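Local coordinates for protein putative regulator (Escherichia coli O6, PDB 3HFI) that probably regulates transcription, its UTRA domain being the kind of module that senses small-molecule effectors in GntR-type DNA-binding regulators, at residues T25-A36 with G49-S60. Sequence-based numbering, arbitrary orientation.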
ATOM      1  N   THR A  25      14.217  -5.805  -8.775  1.00 31.91           N
ATOM      2  CA  THR A  25      14.823  -4.709  -9.608  1.00 33.00           C
ATOM      3  C   THR A  25      13.818  -3.630 -10.063  1.00 32.89           C
ATOM      4  O   THR A  25      12.767  -3.924 -10.642  1.00 31.94           O
ATOM      5  CB  THR A  25      15.467  -5.256 -10.924  1.00 32.93           C
ATOM      6  OG1 THR A  25      16.407  -6.293 -10.614  1.00 36.18           O
ATOM      7  CG2 THR A  25      16.180  -4.138 -11.739  1.00 32.79           C
ATOM      8  N   THR A  26      14.183  -2.376  -9.846  1.00 33.28           N
ATOM      9  CA  THR A  26      13.461  -1.274 -10.447  1.00 33.14           C
ATOM     10  C   THR A  26      14.455  -0.461 -11.284  1.00 32.62           C
ATOM     11  O   THR A  26      15.532  -0.101 -10.799  1.00 32.66           O
ATOM     12  CB  THR A  26      12.701  -0.453  -9.390  1.00 33.50           C
ATOM     13  OG1 THR A  26      13.210   0.886  -9.317  1.00 36.18           O
ATOM     14  CG2 THR A  26      12.760  -1.132  -8.028  1.00 33.29           C
ATOM     15  N   GLU A  27      14.105  -0.212 -12.549  1.00 31.59           N
ATOM     16  CA  GLU A  27      14.925   0.621 -13.464  1.00 30.74           C
ATOM     17  C   GLU A  27      14.176   1.882 -13.935  1.00 28.51           C
ATOM     18  O   GLU A  27      13.005   1.798 -14.288  1.00 28.44           O
ATOM     19  CB  GLU A  27      15.338  -0.186 -14.684  1.00 31.03           C
ATOM     20  CG  GLU A  27      14.145  -0.741 -15.454  1.00 34.40           C
ATOM     21  CD  GLU A  27      14.399  -2.127 -16.019  1.00 39.80           C
ATOM     22  OE1 GLU A  27      15.258  -2.221 -16.929  1.00 42.02           O
ATOM     23  OE2 GLU A  27      13.741  -3.110 -15.551  1.00 43.19           O
ATOM     24  N   VAL A  28      14.848   3.034 -13.935  1.00 26.00           N
ATOM     25  CA  VAL A  28      14.247   4.270 -14.422  1.00 24.09           C
ATOM     26  C   VAL A  28      14.231   4.214 -15.928  1.00 22.37           C
ATOM     27  O   VAL A  28      15.241   3.951 -16.530  1.00 22.15           O
ATOM     28  CB  VAL A  28      14.977   5.536 -13.894  1.00 24.31           C
ATOM     29  CG1 VAL A  28      14.425   6.792 -14.546  1.00 22.58           C
ATOM     30  CG2 VAL A  28      14.767   5.678 -12.370  1.00 25.16           C
ATOM     31  N   ILE A  29      13.058   4.359 -16.525  1.00 20.49           N
ATOM     32  CA  ILE A  29      12.906   4.380 -17.986  1.00 19.14           C
ATOM     33  C   ILE A  29      13.105   5.823 -18.443  1.00 18.31           C
ATOM     34  O   ILE A  29      13.824   6.114 -19.389  1.00 17.87           O
ATOM     35  CB  ILE A  29      11.485   3.904 -18.383  1.00 19.14           C
ATOM     36  CG1 ILE A  29      11.354   2.391 -18.113  1.00 21.12           C
ATOM     37  CG2 ILE A  29      11.206   4.185 -19.821  1.00 17.81           C
ATOM     38  CD1 ILE A  29       9.899   1.860 -18.063  1.00 20.38           C
ATOM     39  N   THR A  30      12.461   6.742 -17.756  1.00 17.47           N
ATOM     40  CA  THR A  30      12.501   8.120 -18.168  1.00 16.89           C
ATOM     41  C   THR A  30      12.148   9.032 -17.036  1.00 14.85           C
ATOM     42  O   THR A  30      11.501   8.629 -16.050  1.00 12.25           O
ATOM     43  CB  THR A  30      11.610   8.387 -19.441  1.00 17.39           C
ATOM     44  OG1 THR A  30      12.102   9.546 -20.095  1.00 20.64           O
ATOM     45  CG2 THR A  30      10.178   8.589 -19.133  1.00 18.67           C
ATOM     46  N   SER A  31      12.635  10.259 -17.155  1.00 13.01           N
ATOM     47  CA  SER A  31      12.181  11.327 -16.292  1.00 13.36           C
ATOM     48  C   SER A  31      12.020  12.673 -16.970  1.00 11.78           C
ATOM     49  O   SER A  31      12.575  12.907 -17.992  1.00 11.72           O
ATOM     50  CB  SER A  31      13.068  11.447 -15.055  1.00 13.41           C
ATOM     51  OG  SER A  31      14.325  11.940 -15.334  1.00 16.96           O
ATOM     52  N   ARG A  32      11.314  13.587 -16.333  1.00 11.34           N
ATOM     53  CA  ARG A  32      10.940  14.823 -16.980  1.00 12.15           C
ATOM     54  C   ARG A  32      10.484  15.796 -15.926  1.00 11.22           C
ATOM     55  O   ARG A  32       9.864  15.357 -14.957  1.00  9.62           O
ATOM     56  CB  ARG A  32       9.686  14.530 -17.769  1.00 13.04           C
ATOM     57  CG  ARG A  32       9.569  15.185 -18.996  1.00 17.25           C
ATOM     58  CD  ARG A  32       8.585  14.373 -19.872  1.00 22.52           C
ATOM     59  NE  ARG A  32       7.261  14.128 -19.249  1.00 22.38           N
ATOM     60  CZ  ARG A  32       6.559  12.998 -19.431  1.00 26.49           C
ATOM     61  NH1 ARG A  32       7.083  11.996 -20.162  1.00 23.47           N
ATOM     62  NH2 ARG A  32       5.358  12.832 -18.834  1.00 26.67           N
ATOM     63  N   ILE A  33      10.764  17.083 -16.114  1.00 11.28           N
ATOM     64  CA  ILE A  33      10.168  18.126 -15.281  1.00 11.91           C
ATOM     65  C   ILE A  33       8.973  18.590 -16.118  1.00 12.39           C
ATOM     66  O   ILE A  33       9.153  18.899 -17.294  1.00 11.61           O
ATOM     67  CB  ILE A  33      11.087  19.334 -15.065  1.00 12.76           C
ATOM     68  CG1 ILE A  33      12.376  18.919 -14.318  1.00 14.35           C
ATOM     69  CG2 ILE A  33      10.368  20.445 -14.329  1.00 11.35           C
ATOM     70  CD1 ILE A  33      12.079  18.128 -13.123  1.00 15.29           C
ATOM     71  N   GLU A  34       7.773  18.591 -15.566  1.00 12.24           N
ATOM     72  CA  GLU A  34       6.665  19.046 -16.379  1.00 14.41           C
ATOM     73  C   GLU A  34       5.718  19.896 -15.517  1.00 13.22           C
ATOM     74  O   GLU A  34       5.690  19.716 -14.314  1.00 12.24           O
ATOM     75  CB  GLU A  34       5.905  17.823 -16.938  1.00 15.49           C
ATOM     76  CG  GLU A  34       5.326  16.955 -15.822  1.00 19.40           C
ATOM     77  CD  GLU A  34       4.449  15.718 -16.321  1.00 26.05           C
ATOM     78  OE1 GLU A  34       4.664  15.222 -17.449  1.00 24.40           O
ATOM     79  OE2 GLU A  34       3.559  15.269 -15.535  1.00 25.02           O
ATOM     80  N   PRO A  35       4.924  20.780 -16.155  1.00 12.66           N
ATOM     81  CA  PRO A  35       3.922  21.512 -15.396  1.00 12.23           C
ATOM     82  C   PRO A  35       2.857  20.555 -14.881  1.00 12.32           C
ATOM     83  O   PRO A  35       2.413  19.689 -15.631  1.00 13.75           O
ATOM     84  CB  PRO A  35       3.337  22.525 -16.396  1.00 11.62           C
ATOM     85  CG  PRO A  35       4.312  22.549 -17.559  1.00 15.21           C
ATOM     86  CD  PRO A  35       4.948  21.149 -17.589  1.00 12.02           C
ATOM     87  N   ALA A  36       2.497  20.653 -13.599  1.00 10.79           N
ATOM     88  CA  ALA A  36       1.387  19.858 -13.040  1.00  9.44           C
ATOM     89  C   ALA A  36       0.078  20.184 -13.749  1.00 10.52           C
ATOM     90  O   ALA A  36      -0.300  21.367 -13.877  1.00  9.47           O
ATOM     91  CB  ALA A  36       1.252  20.096 -11.601  1.00  7.96           C
ATOM     92  N   GLY A  49       0.072  24.051 -13.077  1.00  7.71           N
ATOM     93  CA  GLY A  49       1.208  24.587 -13.855  1.00  7.72           C
ATOM     94  C   GLY A  49       2.572  24.572 -13.144  1.00  8.30           C
ATOM     95  O   GLY A  49       3.648  24.806 -13.774  1.00  8.31           O
ATOM     96  N   GLN A  50       2.555  24.333 -11.847  1.00  8.83           N
ATOM     97  CA  GLN A  50       3.784  24.292 -11.106  1.00 10.15           C
ATOM     98  C   GLN A  50       4.617  23.102 -11.544  1.00  9.94           C
ATOM     99  O   GLN A  50       4.087  22.035 -11.670  1.00  7.42           O
ATOM    100  CB  GLN A  50       3.486  24.119  -9.642  1.00  9.86           C
ATOM    101  CG  GLN A  50       4.708  24.268  -8.824  1.00 15.92           C
ATOM    102  CD  GLN A  50       4.390  24.449  -7.403  1.00 22.29           C
ATOM    103  OE1 GLN A  50       3.905  25.508  -7.030  1.00 30.13           O
ATOM    104  NE2 GLN A  50       4.670  23.444  -6.575  1.00 25.25           N
ATOM    105  N   ASP A  51       5.913  23.295 -11.766  1.00 10.47           N
ATOM    106  CA  ASP A  51       6.765  22.204 -12.218  1.00 11.73           C
ATOM    107  C   ASP A  51       6.847  21.086 -11.208  1.00 12.35           C
ATOM    108  O   ASP A  51       6.909  21.301  -9.996  1.00 15.50           O
ATOM    109  CB  ASP A  51       8.159  22.732 -12.570  1.00 13.60           C
ATOM    110  CG  ASP A  51       8.228  23.358 -13.934  1.00 14.31           C
ATOM    111  OD1 ASP A  51       7.309  23.187 -14.765  1.00 20.70           O
ATOM    112  OD2 ASP A  51       9.264  23.970 -14.233  1.00 21.99           O
ATOM    113  N   ILE A  52       6.666  19.864 -11.683  1.00 12.92           N
ATOM    114  CA  ILE A  52       6.854  18.693 -10.870  1.00 11.35           C
ATOM    115  C   ILE A  52       7.804  17.789 -11.597  1.00 10.69           C
ATOM    116  O   ILE A  52       8.055  17.972 -12.818  1.00 11.69           O
ATOM    117  CB  ILE A  52       5.506  17.996 -10.533  1.00 13.48           C
ATOM    118  CG1 ILE A  52       4.687  17.574 -11.803  1.00 14.59           C
ATOM    119  CG2 ILE A  52       4.677  18.881  -9.569  1.00 11.87           C
ATOM    120  CD1 ILE A  52       5.131  16.236 -12.457  1.00 22.17           C
ATOM    121  N   LEU A  53       8.375  16.832 -10.869  1.00  9.95           N
ATOM    122  CA  LEU A  53       9.223  15.784 -11.467  1.00  9.86           C
ATOM    123  C   LEU A  53       8.403  14.507 -11.823  1.00  9.77           C
ATOM    124  O   LEU A  53       7.700  13.956 -10.972  1.00  9.57           O
ATOM    125  CB  LEU A  53      10.365  15.407 -10.498  1.00 10.07           C
ATOM    126  CG  LEU A  53      11.345  14.286 -10.909  1.00 11.85           C
ATOM    127  CD1 LEU A  53      12.049  14.719 -12.182  1.00  9.60           C
ATOM    128  CD2 LEU A  53      12.331  14.000  -9.755  1.00 13.48           C
ATOM    129  N   TYR A  54       8.455  14.069 -13.077  1.00  9.37           N
ATOM    130  CA  TYR A  54       7.783  12.892 -13.500  1.00  9.49           C
ATOM    131  C   TYR A  54       8.868  11.811 -13.617  1.00  9.90           C
ATOM    132  O   TYR A  54       9.902  12.071 -14.166  1.00  9.40           O
ATOM    133  CB  TYR A  54       7.161  13.106 -14.850  1.00 10.77           C
ATOM    134  CG  TYR A  54       6.714  11.831 -15.534  1.00  9.66           C
ATOM    135  CD1 TYR A  54       5.418  11.334 -15.355  1.00 13.82           C
ATOM    136  CD2 TYR A  54       7.556  11.151 -16.386  1.00 13.53           C
ATOM    137  CE1 TYR A  54       4.980  10.199 -16.001  1.00 12.34           C
ATOM    138  CE2 TYR A  54       7.122   9.973 -17.053  1.00 13.25           C
ATOM    139  CZ  TYR A  54       5.827   9.519 -16.846  1.00 13.60           C
ATOM    140  OH  TYR A  54       5.387   8.337 -17.435  1.00 15.92           O
ATOM    141  N   LEU A  55       8.643  10.627 -13.043  1.00 10.19           N
ATOM    142  CA  LEU A  55       9.570   9.503 -13.133  1.00 11.17           C
ATOM    143  C   LEU A  55       8.794   8.305 -13.597  1.00 11.98           C
ATOM    144  O   LEU A  55       7.760   7.968 -13.005  1.00 10.86           O
ATOM    145  CB  LEU A  55      10.100   9.190 -11.756  1.00 12.49           C
ATOM    146  CG  LEU A  55      11.490   9.305 -11.279  1.00 19.75           C
ATOM    147  CD1 LEU A  55      12.187  10.618 -11.743  1.00 22.65           C
ATOM    148  CD2 LEU A  55      11.459   9.103  -9.745  1.00 19.55           C
ATOM    149  N   GLU A  56       9.291   7.626 -14.616  1.00 12.40           N
ATOM    150  CA  GLU A  56       8.710   6.358 -15.023  1.00 14.80           C
ATOM    151  C   GLU A  56       9.698   5.239 -14.714  1.00 15.96           C
ATOM    152  O   GLU A  56      10.865   5.285 -15.163  1.00 14.70           O
ATOM    153  CB  GLU A  56       8.413   6.396 -16.527  1.00 15.20           C
ATOM    154  CG  GLU A  56       7.541   5.291 -17.065  1.00 17.45           C
ATOM    155  CD  GLU A  56       7.233   5.505 -18.587  1.00 24.24           C
ATOM    156  OE1 GLU A  56       8.101   5.994 -19.357  1.00 25.87           O
ATOM    157  OE2 GLU A  56       6.098   5.190 -19.010  1.00 32.55           O
ATOM    158  N   ARG A  57       9.219   4.245 -13.972  1.00 18.03           N
ATOM    159  CA  ARG A  57      10.055   3.183 -13.407  1.00 19.47           C
ATOM    160  C   ARG A  57       9.416   1.838 -13.656  1.00 20.68           C
ATOM    161  O   ARG A  57       8.197   1.697 -13.542  1.00 19.08           O
ATOM    162  CB  ARG A  57      10.221   3.415 -11.913  1.00 19.77           C
ATOM    163  CG  ARG A  57      11.147   4.591 -11.634  1.00 22.19           C
ATOM    164  CD  ARG A  57      10.780   5.273 -10.371  1.00 23.54           C
ATOM    165  NE  ARG A  57      11.203   4.464  -9.263  1.00 22.49           N
ATOM    166  CZ  ARG A  57      10.428   4.041  -8.262  1.00 25.14           C
ATOM    167  NH1 ARG A  57       9.130   4.333  -8.142  1.00 23.77           N
ATOM    168  NH2 ARG A  57      10.986   3.296  -7.336  1.00 25.83           N
ATOM    169  N   LEU A  58      10.243   0.865 -14.040  1.00 22.29           N
ATOM    170  CA  LEU A  58       9.753  -0.456 -14.375  1.00 23.80           C
ATOM    171  C   LEU A  58      10.312  -1.372 -13.316  1.00 25.25           C
ATOM    172  O   LEU A  58      11.522  -1.433 -13.109  1.00 24.62           O
ATOM    173  CB  LEU A  58      10.190  -0.891 -15.784  1.00 23.99           C
ATOM    174  CG  LEU A  58       9.650  -2.236 -16.295  1.00 22.92           C
ATOM    175  CD1 LEU A  58       8.182  -2.149 -16.674  1.00 24.13           C
ATOM    176  CD2 LEU A  58      10.458  -2.717 -17.479  1.00 21.76           C
ATOM    177  N   ARG A  59       9.424  -2.026 -12.598  1.00 26.83           N
ATOM    178  CA  ARG A  59       9.847  -2.868 -11.508  1.00 29.14           C
ATOM    179  C   ARG A  59       9.711  -4.281 -11.965  1.00 29.89           C
ATOM    180  O   ARG A  59       8.634  -4.668 -12.402  1.00 29.62           O
ATOM    181  CB  ARG A  59       8.979  -2.682 -10.305  1.00 29.30           C
ATOM    182  CG  ARG A  59       9.112  -3.829  -9.337  1.00 32.49           C
ATOM    183  CD  ARG A  59       8.757  -3.355  -7.955  1.00 35.90           C
ATOM    184  NE  ARG A  59       9.608  -2.211  -7.643  1.00 38.14           N
ATOM    185  CZ  ARG A  59       9.302  -1.254  -6.779  1.00 41.40           C
ATOM    186  NH1 ARG A  59       8.148  -1.275  -6.109  1.00 42.80           N
ATOM    187  NH2 ARG A  59      10.154  -0.257  -6.583  1.00 42.75           N
ATOM    188  N   SER A  60      10.802  -5.039 -11.881  1.00 31.69           N
ATOM    189  CA  SER A  60      10.762  -6.466 -12.182  1.00 33.19           C
ATOM    190  C   SER A  60      11.109  -7.309 -10.945  1.00 34.72           C
ATOM    191  O   SER A  60      11.968  -6.963 -10.111  1.00 34.59           O
ATOM    192  CB  SER A  60      11.626  -6.809 -13.405  1.00 33.08           C
ATOM    193  OG  SER A  60      12.884  -6.177 -13.354  1.00 33.85           O
TER
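Arg32 and Tyr54 meet as a hydrogen-bonded pair of antiparallel strands 26-35 and 51-60, the former an outermost strand of the chain's six-stranded sheet in the UTRA domain. Followed outward, Arg32 starts with CB beside Tyr54 CB, 4.1 Å away. The chain then bends at chi3 (55°), folding the guanidinium back over the ring. NE reaches Tyr54 CD2 and makes a weak bond to Glu34 OE1. Arg32 CZ stands 4.0 Å from the centroid of the Tyr54 ring, the planes only 12° apart, a nearly parallel cation-pi stack with CZ displaced from the ring centre; NH1 lies nearest Tyr54 CE2, and NH2 sits over the ring centre. Arg32 NH2 also donates to Glu34 OE1 at 2.8 Å, nearly in the guanidinium plane, and this salt bridge helps fix the group's rotation. Arginine suits the place, offering a flat cationic face to the tyrosine while its edge binds a carboxylate. The other oxygen, Glu34 OE2, forms a salt bridge with Arg72, and Tyr54 OH bonds to Glu70, so strand 65-73 anchors both. Glu34 CG packs on Ile52 CD1 (3.4 Å), giving the buried isoleucine an apolar neighbour.

Further along, a classic beta bulge sets Ile29 and Thr30 opposite the single Glu56. The extra residue turns Ile29 toward strand 51-60, where a branched aliphatic chain can lay CD1 against Leu58 CB, while the side chain also touches Phe122 of helix 117-123. Glu56 O accepts a 2.7 Å bond from Ile29 N and a weak one from Thr30 N, at 3.4 Å.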